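Local coordinates for protein homospermidine synthase (Legionella pneumophila subsp. pneumophila str. Philadelphia 1, PDB 2PH5) that binds NAD in a Rossmann-type domain and probably acts as a homospermidine synthase, a transferase that makes the polyamine homospermidine, at residues R15-G20 with Q42-A47; D209-Y214 with N389-L394; E247-H252 with P463-N468. All coordinates share one frame; numbering follows the deposited sequence.

How the contacts relate
From the N terminus, contact 1 closes first: residues 15-20 and 42-47 are neighbouring strands of the parallel NAD-binding sheet, linked by the helix 23-35. The chain then passes into the C-terminal domain, where contact 2 joins the end of strand 202-213 to the start of helix 391-408. Contact 3 opens inside that span, at the loop 247-252, and closes beyond it at 463-468 near the C terminus, so contacts 2 and 3 cross along the sequence. Contacts 1 and 2 have centres about 26 Å apart, while contact 3 lies about 47 Å from contact 1, centre to centre, on the other side of the chain's centre.

Contact 1 of 3, residues R15-G20 with Q42-A47; sequences RFVILG and QVTIIA. With NAD (nicotinamide-adenine-dinucleotide), chain C.
I18 and I45 lie side by side on the face of the two parallel strands that helix 23-35 covers, pointing the same way, with I18 CG2 3.9 Å from I45 CG1. V43 extends this apolar row: its CG1 is 4.3 Å from I18 CG2. F16 keeps only its CB near V43, because CG lies anti to the carbonyl carbon (chi1 -80°) and the ring leads away to stack on F12. The helix meets this face through I32, F33 and M29. Strands 16-19 and 43-47, with that helix, form the first beta-alpha-beta unit of the Rossmann-type domain, paired in parallel by five backbone hydrogen bonds. The bond from F16 N to Q42 O (2.7 Å) opens the series and that from G20 N to I46 O (2.6 Å) closes it, just where the strand gives way to the glycine-rich turn. A side chain at the backbone angles of G20 would collide with the carbonyl oxygen of L19, and G20 CA is 3.6 Å from NAD O4B; on the neighbouring strand, A47 CA approaches NAD N3A. On the opposite face of the sheet, the partly exposed T44 sits beside V17, and T44 CG2 meets V17 CG2 at 3.6 Å. At the more open N-terminal end, R15 CB rests 3.3 Å from Q42 O while its guanidinium runs off to a salt bridge with D85, and Q42 NE2 turns back to N14 O.

Contact 2 of 3, residues D209-Y214 with N389-L394; sequences DSQVTY and NNATSL
A capped helix N terminus meets a buried polar cluster here, Q211 and D209 facing A391 and T392 at the first turn of helix 391-408. The carboxamide of Q211 bridges both partners. Its OE1 accepts from A391 N at 3.2 Å, a bent bond whose donor stands 41° out of the carbonyl plane, and NE2 donates to T392 OG1 at 2.8 Å, with the hydroxyl oxygen in the amide plane. The methyl of A391 packs against the same group, CB 3.5 Å from Q211 CD. Extended beyond CG, the Q211 chain carries this amide across to the helix.

D209 grips the amide nitrogen as well. Its OD1 accepts from Q211 N, forming an Asx turn, and also from Q211 NE2 at 2.8 Å, which fixes the rotation of the glutamine end. The D209 side chain, its CG anti to the backbone N (chi1 -159°), crosses that of T392 at about a right angle. D209 OD2 lies 3.0 Å from T392 OG1. T225 and D357 are further hydrogen-bond partners of T392 OG1, and D209 OD2 also binds T225; the carboxylates of D209 and D357 come close together.

The helix start is itself closed by a capping box: N390 OD1 accepts from S393 N at 2.6 Å and S393 OG accepts from N390 N, while S393 OG donates to N389 OD1. S393 and L394 lean on helix 23-35 of the nucleotide-binding region, Q211 and N390 touch I379 of helix 379-385, and Q211 and A391 pack on strand 352-364, which pairs with strand 202-213.

Contact 3 of 3, residues E247-H252 with P463-N468; sequences EAHWPH and PWQFFN
E247 and H249 clasp the start of helix 466-469, a short helix near the C terminus that docks on the loop between strands 238-242 and 254-255, with Q465 at its N-cap position. E247 makes a polar contact: its OE2 accepts from F466 N, in the first turn, at 2.9 Å and 167°, through the syn lone pair. The carboxylate thus takes up an N-H at the helix start. Bent at chi2 (-66°), the glutamate chain brings its carboxylate against F466, whose CB is 3.3 Å from the same OE2; the carboxylate and the phenyl ring are nearly perpendicular. The other oxygen, OE1, is held by T316 and by a water that also donates to W464 O, so the backbone just before the helix is tied to the same side chain.

The aromatic contact is an offset stack of H249 on F467, with centroids 4.2 Å apart and planes at 15°. F467 CB also lies over the imidazole, in a CH-pi contact 3.8 Å from its centroid. H249 NE2 bonds to D459, which fixes the far end of the ring.

Apolar packing is lighter and lies deeper. P251, which rests on I265 and L267 of strand 264-267, meets F466 at the phenyl edge, near the ring plane, with P251 CG 4.0 Å from F466 CD1.

Contact 1 of 3, residues R15-G20 with Q42-A47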
loop_
_atom_site.group_PDB
_atom_site.type_symbol
_atom_site.label_atom_id
_atom_site.label_comp_id
_atom_site.label_asym_id
_atom_site.label_seq_id
_atom_site.Cartn_x
_atom_site.Cartn_y
_atom_site.Cartn_z
ATOM N N ARG A 15 -19.080 0.432 42.039
ATOM C CA ARG A 15 -19.238 -0.396 40.859
ATOM C C ARG A 15 -18.777 0.310 39.608
ATOM O O ARG A 15 -18.769 1.535 39.541
ATOM C CB ARG A 15 -20.698 -0.837 40.713
ATOM C CG ARG A 15 -21.675 0.291 40.545
ATOM C CD ARG A 15 -22.709 0.326 41.669
ATOM N NE ARG A 15 -24.075 0.386 41.144
ATOM C CZ ARG A 15 -25.139 0.749 41.853
ATOM N NH1 ARG A 15 -25.002 1.097 43.126
ATOM N NH2 ARG A 15 -26.342 0.752 41.291
ATOM N N PHE A 16 -18.366 -0.482 38.626
ATOM C CA PHE A 16 -17.907 0.048 37.350
ATOM C C PHE A 16 -18.969 -0.185 36.287
ATOM O O PHE A 16 -19.316 -1.328 36.002
ATOM C CB PHE A 16 -16.615 -0.643 36.914
ATOM C CG PHE A 16 -15.380 -0.122 37.594
ATOM C CD1 PHE A 16 -14.583 -0.964 38.365
ATOM C CD2 PHE A 16 -14.994 1.204 37.439
ATOM C CE1 PHE A 16 -13.418 -0.490 38.968
ATOM C CE2 PHE A 16 -13.831 1.684 38.039
ATOM C CZ PHE A 16 -13.044 0.836 38.802
ATOM N N VAL A 17 -19.503 0.889 35.718
ATOM C CA VAL A 17 -20.492 0.742 34.658
ATOM C C VAL A 17 -19.782 1.043 33.343
ATOM O O VAL A 17 -19.393 2.180 33.084
ATOM C CB VAL A 17 -21.684 1.739 34.787
ATOM C CG1 VAL A 17 -22.605 1.597 33.571
ATOM C CG2 VAL A 17 -22.473 1.477 36.064
ATOM N N ILE A 18 -19.584 0.032 32.511
ATOM C CA ILE A 18 -18.932 0.300 31.248
ATOM C C ILE A 18 -19.919 0.155 30.097
ATOM O O ILE A 18 -20.523 -0.905 29.907
ATOM C CB ILE A 18 -17.684 -0.617 31.049
ATOM C CG1 ILE A 18 -17.439 -0.829 29.554
ATOM C CG2 ILE A 18 -17.822 -1.901 31.861
ATOM C CD1 ILE A 18 -16.361 -1.825 29.249
ATOM N N LEU A 19 -20.124 1.237 29.350
ATOM C CA LEU A 19 -21.049 1.152 28.232
ATOM C C LEU A 19 -20.219 1.005 26.976
ATOM O O LEU A 19 -19.272 1.756 26.744
ATOM C CB LEU A 19 -21.969 2.378 28.134
ATOM C CG LEU A 19 -21.411 3.628 27.472
ATOM C CD1 LEU A 19 -22.542 4.575 27.116
ATOM C CD2 LEU A 19 -20.414 4.275 28.407
ATOM N N GLY A 20 -20.594 0.022 26.171
ATOM C CA GLY A 20 -19.864 -0.279 24.961
ATOM C C GLY A 20 -19.000 -1.479 25.293
ATOM O O GLY A 20 -18.527 -1.590 26.423
ATOM N N GLN A 42 -19.492 -6.299 40.837
ATOM C CA GLN A 42 -19.320 -4.856 40.888
ATOM C C GLN A 42 -19.086 -4.266 39.504
ATOM O O GLN A 42 -18.715 -3.100 39.364
ATOM C CB GLN A 42 -18.152 -4.497 41.799
ATOM C CG GLN A 42 -18.471 -4.604 43.273
ATOM C CD GLN A 42 -17.252 -4.394 44.133
ATOM O OE1 GLN A 42 -16.437 -5.301 44.311
ATOM N NE2 GLN A 42 -17.106 -3.188 44.658
ATOM N N VAL A 43 -19.295 -5.078 38.477
ATOM C CA VAL A 43 -19.112 -4.618 37.112
ATOM C C VAL A 43 -20.363 -4.937 36.301
ATOM O O VAL A 43 -20.983 -5.978 36.487
ATOM C CB VAL A 43 -17.878 -5.294 36.473
ATOM C CG1 VAL A 43 -17.543 -4.627 35.147
ATOM C CG2 VAL A 43 -16.696 -5.209 37.429
ATOM N N THR A 44 -20.740 -4.021 35.421
ATOM C CA THR A 44 -21.914 -4.182 34.565
ATOM C C THR A 44 -21.574 -3.580 33.193
ATOM O O THR A 44 -20.916 -2.542 33.115
ATOM C CB THR A 44 -23.162 -3.478 35.190
ATOM O OG1 THR A 44 -24.191 -3.356 34.203
ATOM C CG2 THR A 44 -22.801 -2.101 35.717
ATOM N N ILE A 45 -22.005 -4.256 32.127
ATOM C CA ILE A 45 -21.740 -3.833 30.748
ATOM C C ILE A 45 -23.023 -3.626 29.947
ATOM O O ILE A 45 -23.904 -4.482 29.950
ATOM C CB ILE A 45 -20.930 -4.894 29.980
ATOM C CG1 ILE A 45 -19.589 -5.136 30.666
ATOM C CG2 ILE A 45 -20.746 -4.471 28.523
ATOM C CD1 ILE A 45 -18.842 -6.310 30.079
ATOM N N ILE A 46 -23.108 -2.500 29.246
ATOM C CA ILE A 46 -24.262 -2.183 28.416
ATOM C C ILE A 46 -23.730 -1.901 27.022
ATOM O O ILE A 46 -22.860 -1.045 26.864
ATOM C CB ILE A 46 -24.975 -0.926 28.909
ATOM C CG1 ILE A 46 -25.250 -1.058 30.405
ATOM C CG2 ILE A 46 -26.242 -0.691 28.088
ATOM C CD1 ILE A 46 -25.991 0.102 30.997
ATOM N N ALA A 47 -24.244 -2.614 26.021
ATOM C CA ALA A 47 -23.806 -2.440 24.633
ATOM C C ALA A 47 -24.955 -2.731 23.669
ATOM O O ALA A 47 -25.874 -3.477 24.000
ATOM C CB ALA A 47 -22.631 -3.359 24.345
HETATM P PA NAD C . -16.144 -0.433 18.655
HETATM O O1A NAD C . -16.976 0.052 17.499
HETATM O O2A NAD C . -15.343 -1.674 18.468
HETATM O O5B NAD C . -17.062 -0.633 19.976
HETATM C C5B NAD C . -17.987 0.377 20.374
HETATM C C4B NAD C . -19.105 -0.291 21.196
HETATM O O4B NAD C . -20.012 0.739 21.525
HETATM C C3B NAD C . -19.895 -1.367 20.444
HETATM O O3B NAD C . -19.892 -2.591 21.183
HETATM C C2B NAD C . -21.277 -0.790 20.312
HETATM O O2B NAD C . -22.327 -1.730 20.321
HETATM C C1B NAD C . -21.333 0.244 21.438
HETATM N N9A NAD C . -22.210 1.397 21.200
HETATM C C8A NAD C . -22.474 1.945 19.933
HETATM N N7A NAD C . -23.749 2.374 19.835
HETATM C C5A NAD C . -24.334 2.100 21.023
HETATM C C6A NAD C . -25.628 2.328 21.491
HETATM N N6A NAD C . -26.582 2.921 20.773
HETATM N N1A NAD C . -25.912 1.913 22.784
HETATM C C2A NAD C . -24.973 1.298 23.588
HETATM N N3A NAD C . -23.689 1.071 23.153
HETATM C C4A NAD C . -23.409 1.481 21.881
HETATM O O3 NAD C . -15.146 0.755 18.963
HETATM P PN NAD C . -14.036 0.990 20.098
HETATM O O1N NAD C . -12.804 1.446 19.412
HETATM O O2N NAD C . -13.980 -0.245 20.957
HETATM O O5D NAD C . -14.828 2.188 20.767
HETATM C C5D NAD C . -14.405 2.948 21.871
HETATM C C4D NAD C . -13.824 4.214 21.276
HETATM O O4D NAD C . -12.526 4.397 21.774
HETATM C C3D NAD C . -14.098 5.322 20.280
HETATM O O3D NAD C . -14.859 6.370 20.859
HETATM C C2D NAD C . -12.692 5.747 19.896
HETATM O O2D NAD C . -12.618 7.048 19.385
HETATM C C1D NAD C . -11.903 5.521 21.180
HETATM N N1N NAD C . -10.486 5.115 21.031
HETATM C C2N NAD C . -9.483 5.888 21.571
HETATM C C3N NAD C . -8.152 5.442 21.421
HETATM C C7N NAD C . -7.004 6.205 21.985
HETATM O O7N NAD C . -5.749 5.680 21.801
HETATM N N7N NAD C . -7.151 7.324 22.661
HETATM C C4N NAD C . -7.851 4.226 20.728
HETATM C C5N NAD C . -8.910 3.468 20.186
HETATM C C6N NAD C . -10.217 3.895 20.330
#

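Contact 2 of 3, residues D209-Y214 with N389-L394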
loop_
_atom_site.group_PDB
_atom_site.type_symbol
_atom_site.label_atom_id
_atom_site.label_comp_id
_atom_site.label_asym_id
_atom_site.label_seq_id
_atom_site.Cartn_x
_atom_site.Cartn_y
_atom_site.Cartn_z
ATOM N N ASP A 209 2.960 0.526 13.285
ATOM C CA ASP A 209 2.404 -0.782 13.616
ATOM C C ASP A 209 2.982 -1.807 12.654
ATOM O O ASP A 209 2.751 -1.731 11.442
ATOM C CB ASP A 209 0.878 -0.747 13.461
ATOM C CG ASP A 209 0.173 -1.852 14.237
ATOM O OD1 ASP A 209 0.683 -2.995 14.290
ATOM O OD2 ASP A 209 -0.914 -1.574 14.786
ATOM N N SER A 210 3.727 -2.767 13.197
ATOM C CA SER A 210 4.339 -3.820 12.389
ATOM C C SER A 210 3.710 -5.189 12.659
ATOM O O SER A 210 4.272 -6.215 12.287
ATOM C CB SER A 210 5.852 -3.893 12.658
ATOM O OG SER A 210 6.137 -4.262 13.999
ATOM N N GLN A 211 2.549 -5.220 13.303
ATOM C CA GLN A 211 1.919 -6.504 13.584
ATOM C C GLN A 211 1.463 -7.185 12.291
ATOM O O GLN A 211 0.684 -6.616 11.532
ATOM C CB GLN A 211 0.745 -6.312 14.556
ATOM C CG GLN A 211 1.200 -5.652 15.871
ATOM C CD GLN A 211 0.063 -5.272 16.800
ATOM O OE1 GLN A 211 -0.438 -6.105 17.577
ATOM N NE2 GLN A 211 -0.360 -4.006 16.726
ATOM N N VAL A 212 1.991 -8.382 12.030
ATOM C CA VAL A 212 1.622 -9.152 10.843
ATOM C C VAL A 212 0.682 -10.271 11.270
ATOM O O VAL A 212 0.581 -10.579 12.457
ATOM C CB VAL A 212 2.842 -9.783 10.136
ATOM C CG1 VAL A 212 3.683 -8.697 9.502
ATOM C CG2 VAL A 212 3.654 -10.607 11.120
ATOM N N THR A 213 0.023 -10.904 10.304
ATOM C CA THR A 213 -0.948 -11.936 10.634
ATOM C C THR A 213 -0.998 -13.170 9.749
ATOM O O THR A 213 -0.352 -13.244 8.705
ATOM C CB THR A 213 -2.352 -11.364 10.587
ATOM O OG1 THR A 213 -2.607 -10.907 9.257
ATOM C CG2 THR A 213 -2.505 -10.206 11.558
ATOM N N TYR A 214 -1.810 -14.129 10.187
ATOM C CA TYR A 214 -2.040 -15.370 9.472
ATOM C C TYR A 214 -3.436 -15.890 9.840
ATOM O O TYR A 214 -3.797 -15.958 11.012
ATOM C CB TYR A 214 -0.986 -16.417 9.837
ATOM C CG TYR A 214 -1.278 -17.752 9.196
ATOM C CD1 TYR A 214 -0.958 -17.997 7.853
ATOM C CD2 TYR A 214 -1.975 -18.736 9.896
ATOM C CE1 TYR A 214 -1.339 -19.191 7.225
ATOM C CE2 TYR A 214 -2.358 -19.920 9.281
ATOM C CZ TYR A 214 -2.044 -20.139 7.949
ATOM O OH TYR A 214 -2.487 -21.286 7.349
ATOM N N ASN A 389 -5.933 -9.021 24.096
ATOM C CA ASN A 389 -5.154 -7.834 23.788
ATOM C C ASN A 389 -4.053 -8.064 22.764
ATOM O O ASN A 389 -3.432 -9.135 22.712
ATOM C CB ASN A 389 -4.498 -7.300 25.066
ATOM C CG ASN A 389 -5.355 -6.283 25.787
ATOM O OD1 ASN A 389 -5.455 -5.122 25.369
ATOM N ND2 ASN A 389 -5.977 -6.707 26.877
ATOM N N ASN A 390 -3.834 -7.051 21.935
ATOM C CA ASN A 390 -2.751 -7.088 20.976
ATOM C C ASN A 390 -1.902 -5.893 21.391
ATOM O O ASN A 390 -2.252 -5.188 22.335
ATOM C CB ASN A 390 -3.231 -6.960 19.514
ATOM C CG ASN A 390 -4.117 -5.751 19.268
ATOM O OD1 ASN A 390 -3.819 -4.631 19.700
ATOM N ND2 ASN A 390 -5.209 -5.970 18.543
ATOM N N ALA A 391 -0.785 -5.681 20.709
ATOM C CA ALA A 391 0.104 -4.581 21.031
ATOM C C ALA A 391 -0.643 -3.247 21.082
ATOM O O ALA A 391 -0.495 -2.480 22.032
ATOM C CB ALA A 391 1.227 -4.517 20.012
ATOM N N THR A 392 -1.455 -2.992 20.061
ATOM C CA THR A 392 -2.224 -1.753 19.949
ATOM C C THR A 392 -3.248 -1.566 21.057
ATOM O O THR A 392 -3.225 -0.554 21.756
ATOM C CB THR A 392 -2.960 -1.683 18.587
ATOM O OG1 THR A 392 -2.017 -1.888 17.528
ATOM C CG2 THR A 392 -3.637 -0.332 18.402
ATOM N N SER A 393 -4.150 -2.528 21.218
ATOM C CA SER A 393 -5.174 -2.397 22.245
ATOM C C SER A 393 -4.571 -2.219 23.638
ATOM O O SER A 393 -5.013 -1.360 24.405
ATOM C CB SER A 393 -6.109 -3.612 22.238
ATOM O OG SER A 393 -5.421 -4.793 22.602
ATOM N N LEU A 394 -3.555 -3.019 23.958
ATOM C CA LEU A 394 -2.927 -2.944 25.275
ATOM C C LEU A 394 -2.377 -1.565 25.619
ATOM O O LEU A 394 -2.402 -1.155 26.779
ATOM C CB LEU A 394 -1.803 -3.980 25.420
ATOM C CG LEU A 394 -1.245 -4.087 26.850
ATOM C CD1 LEU A 394 -2.413 -4.307 27.816
ATOM C CD2 LEU A 394 -0.243 -5.243 26.958
#

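Contact 3 of 3, residues E247-H252 with P463-N468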
loop_
_atom_site.group_PDB
_atom_site.type_symbol
_atom_site.label_atom_id
_atom_site.label_comp_id
_atom_site.label_asym_id
_atom_site.label_seq_id
_atom_site.Cartn_x
_atom_site.Cartn_y
_atom_site.Cartn_z
ATOM N N GLU A 247 7.183 27.849 10.696
ATOM C CA GLU A 247 6.812 27.551 9.310
ATOM C C GLU A 247 6.952 28.770 8.426
ATOM O O GLU A 247 6.381 29.828 8.702
ATOM C CB GLU A 247 5.366 27.042 9.222
ATOM C CG GLU A 247 5.075 25.773 10.011
ATOM C CD GLU A 247 5.798 24.542 9.477
ATOM O OE1 GLU A 247 5.606 23.455 10.060
ATOM O OE2 GLU A 247 6.551 24.657 8.487
ATOM N N ALA A 248 7.704 28.609 7.348
ATOM C CA ALA A 248 7.948 29.699 6.414
ATOM C C ALA A 248 7.351 29.436 5.034
ATOM O O ALA A 248 7.554 30.221 4.108
ATOM C CB ALA A 248 9.458 29.935 6.300
ATOM N N HIS A 249 6.610 28.340 4.904
ATOM C CA HIS A 249 5.990 27.965 3.625
ATOM C C HIS A 249 4.494 27.709 3.796
ATOM O O HIS A 249 4.062 27.202 4.824
ATOM C CB HIS A 249 6.671 26.706 3.088
ATOM C CG HIS A 249 8.121 26.895 2.774
ATOM N ND1 HIS A 249 8.562 27.343 1.547
ATOM C CD2 HIS A 249 9.230 26.719 3.532
ATOM C CE1 HIS A 249 9.880 27.432 1.562
ATOM N NE2 HIS A 249 10.311 27.059 2.754
ATOM N N TRP A 250 3.694 28.056 2.796
ATOM C CA TRP A 250 2.254 27.836 2.912
ATOM C C TRP A 250 1.800 26.805 1.878
ATOM O O TRP A 250 1.894 27.040 0.677
ATOM C CB TRP A 250 1.513 29.168 2.745
ATOM C CG TRP A 250 0.034 29.054 2.868
ATOM C CD1 TRP A 250 -0.871 28.965 1.848
ATOM C CD2 TRP A 250 -0.719 28.950 4.082
ATOM N NE1 TRP A 250 -2.140 28.809 2.351
ATOM C CE2 TRP A 250 -2.076 28.795 3.719
ATOM C CE3 TRP A 250 -0.379 28.969 5.443
ATOM C CZ2 TRP A 250 -3.097 28.661 4.665
ATOM C CZ3 TRP A 250 -1.396 28.834 6.389
ATOM C CH2 TRP A 250 -2.740 28.681 5.991
ATOM N N PRO A 251 1.301 25.641 2.334
ATOM C CA PRO A 251 0.847 24.587 1.420
ATOM C C PRO A 251 -0.127 25.111 0.366
ATOM O O PRO A 251 -1.047 25.856 0.687
ATOM C CB PRO A 251 0.190 23.570 2.360
ATOM C CG PRO A 251 0.883 23.796 3.671
ATOM C CD PRO A 251 0.968 25.299 3.730
ATOM N N HIS A 252 0.075 24.717 -0.888
ATOM C CA HIS A 252 -0.790 25.164 -1.976
ATOM C C HIS A 252 -2.261 24.839 -1.744
ATOM O O HIS A 252 -3.138 25.646 -2.057
ATOM C CB HIS A 252 -0.345 24.535 -3.303
ATOM C CG HIS A 252 -0.332 23.038 -3.285
ATOM N ND1 HIS A 252 0.585 22.311 -2.556
ATOM C CD2 HIS A 252 -1.151 22.132 -3.871
ATOM C CE1 HIS A 252 0.328 21.021 -2.691
ATOM N NE2 HIS A 252 -0.720 20.885 -3.484
ATOM N N PRO A 463 15.471 22.204 7.928
ATOM C CA PRO A 463 14.930 20.869 7.675
ATOM C C PRO A 463 13.598 20.625 8.354
ATOM O O PRO A 463 12.786 19.824 7.894
ATOM C CB PRO A 463 16.034 19.952 8.193
ATOM C CG PRO A 463 16.599 20.729 9.333
ATOM C CD PRO A 463 16.662 22.135 8.794
ATOM N N TRP A 464 13.357 21.337 9.442
ATOM C CA TRP A 464 12.112 21.144 10.160
ATOM C C TRP A 464 10.924 21.896 9.581
ATOM O O TRP A 464 9.917 22.070 10.256
ATOM C CB TRP A 464 12.324 21.513 11.611
ATOM C CG TRP A 464 13.470 20.778 12.179
ATOM C CD1 TRP A 464 14.524 21.309 12.853
ATOM C CD2 TRP A 464 13.672 19.359 12.157
ATOM N NE1 TRP A 464 15.375 20.311 13.263
ATOM C CE2 TRP A 464 14.876 19.102 12.850
ATOM C CE3 TRP A 464 12.953 18.280 11.622
ATOM C CZ2 TRP A 464 15.383 17.805 13.029
ATOM C CZ3 TRP A 464 13.455 16.990 11.798
ATOM C CH2 TRP A 464 14.663 16.767 12.499
ATOM N N GLN A 465 11.035 22.336 8.331
ATOM C CA GLN A 465 9.938 23.047 7.679
ATOM C C GLN A 465 8.952 22.047 7.092
ATOM O O GLN A 465 9.359 21.078 6.446
ATOM C CB GLN A 465 10.467 23.932 6.544
ATOM C CG GLN A 465 11.183 25.178 7.016
ATOM C CD GLN A 465 10.231 26.264 7.458
ATOM O OE1 GLN A 465 10.460 26.931 8.463
ATOM N NE2 GLN A 465 9.169 26.460 6.702
ATOM N N PHE A 466 7.661 22.286 7.292
ATOM C CA PHE A 466 6.645 21.384 6.762
ATOM C C PHE A 466 6.863 21.169 5.260
ATOM O O PHE A 466 6.566 20.104 4.714
ATOM C CB PHE A 466 5.243 21.939 7.030
ATOM C CG PHE A 466 4.137 20.972 6.708
ATOM C CD1 PHE A 466 3.215 21.259 5.704
ATOM C CD2 PHE A 466 4.027 19.757 7.398
ATOM C CE1 PHE A 466 2.206 20.357 5.390
ATOM C CE2 PHE A 466 3.019 18.850 7.089
ATOM C CZ PHE A 466 2.105 19.148 6.082
ATOM N N PHE A 467 7.411 22.184 4.604
ATOM C CA PHE A 467 7.702 22.126 3.177
ATOM C C PHE A 467 8.592 20.907 2.855
ATOM O O PHE A 467 8.473 20.317 1.779
ATOM C CB PHE A 467 8.402 23.429 2.765
ATOM C CG PHE A 467 8.527 23.626 1.283
ATOM C CD1 PHE A 467 7.415 23.918 0.505
ATOM C CD2 PHE A 467 9.770 23.558 0.673
ATOM C CE1 PHE A 467 7.544 24.145 -0.865
ATOM C CE2 PHE A 467 9.913 23.782 -0.694
ATOM C CZ PHE A 467 8.797 24.077 -1.466
ATOM N N ASN A 468 9.472 20.529 3.787
ATOM C CA ASN A 468 10.366 19.380 3.583
ATOM C C ASN A 468 9.770 18.059 4.068
ATOM O O ASN A 468 10.086 16.992 3.538
ATOM C CB ASN A 468 11.705 19.569 4.312
ATOM C CG ASN A 468 12.470 20.785 3.842
ATOM O OD1 ASN A 468 12.698 20.975 2.642
ATOM N ND2 ASN A 468 12.890 21.616 4.791
HETATM O O HOH W 1 6.974 20.990 10.076
#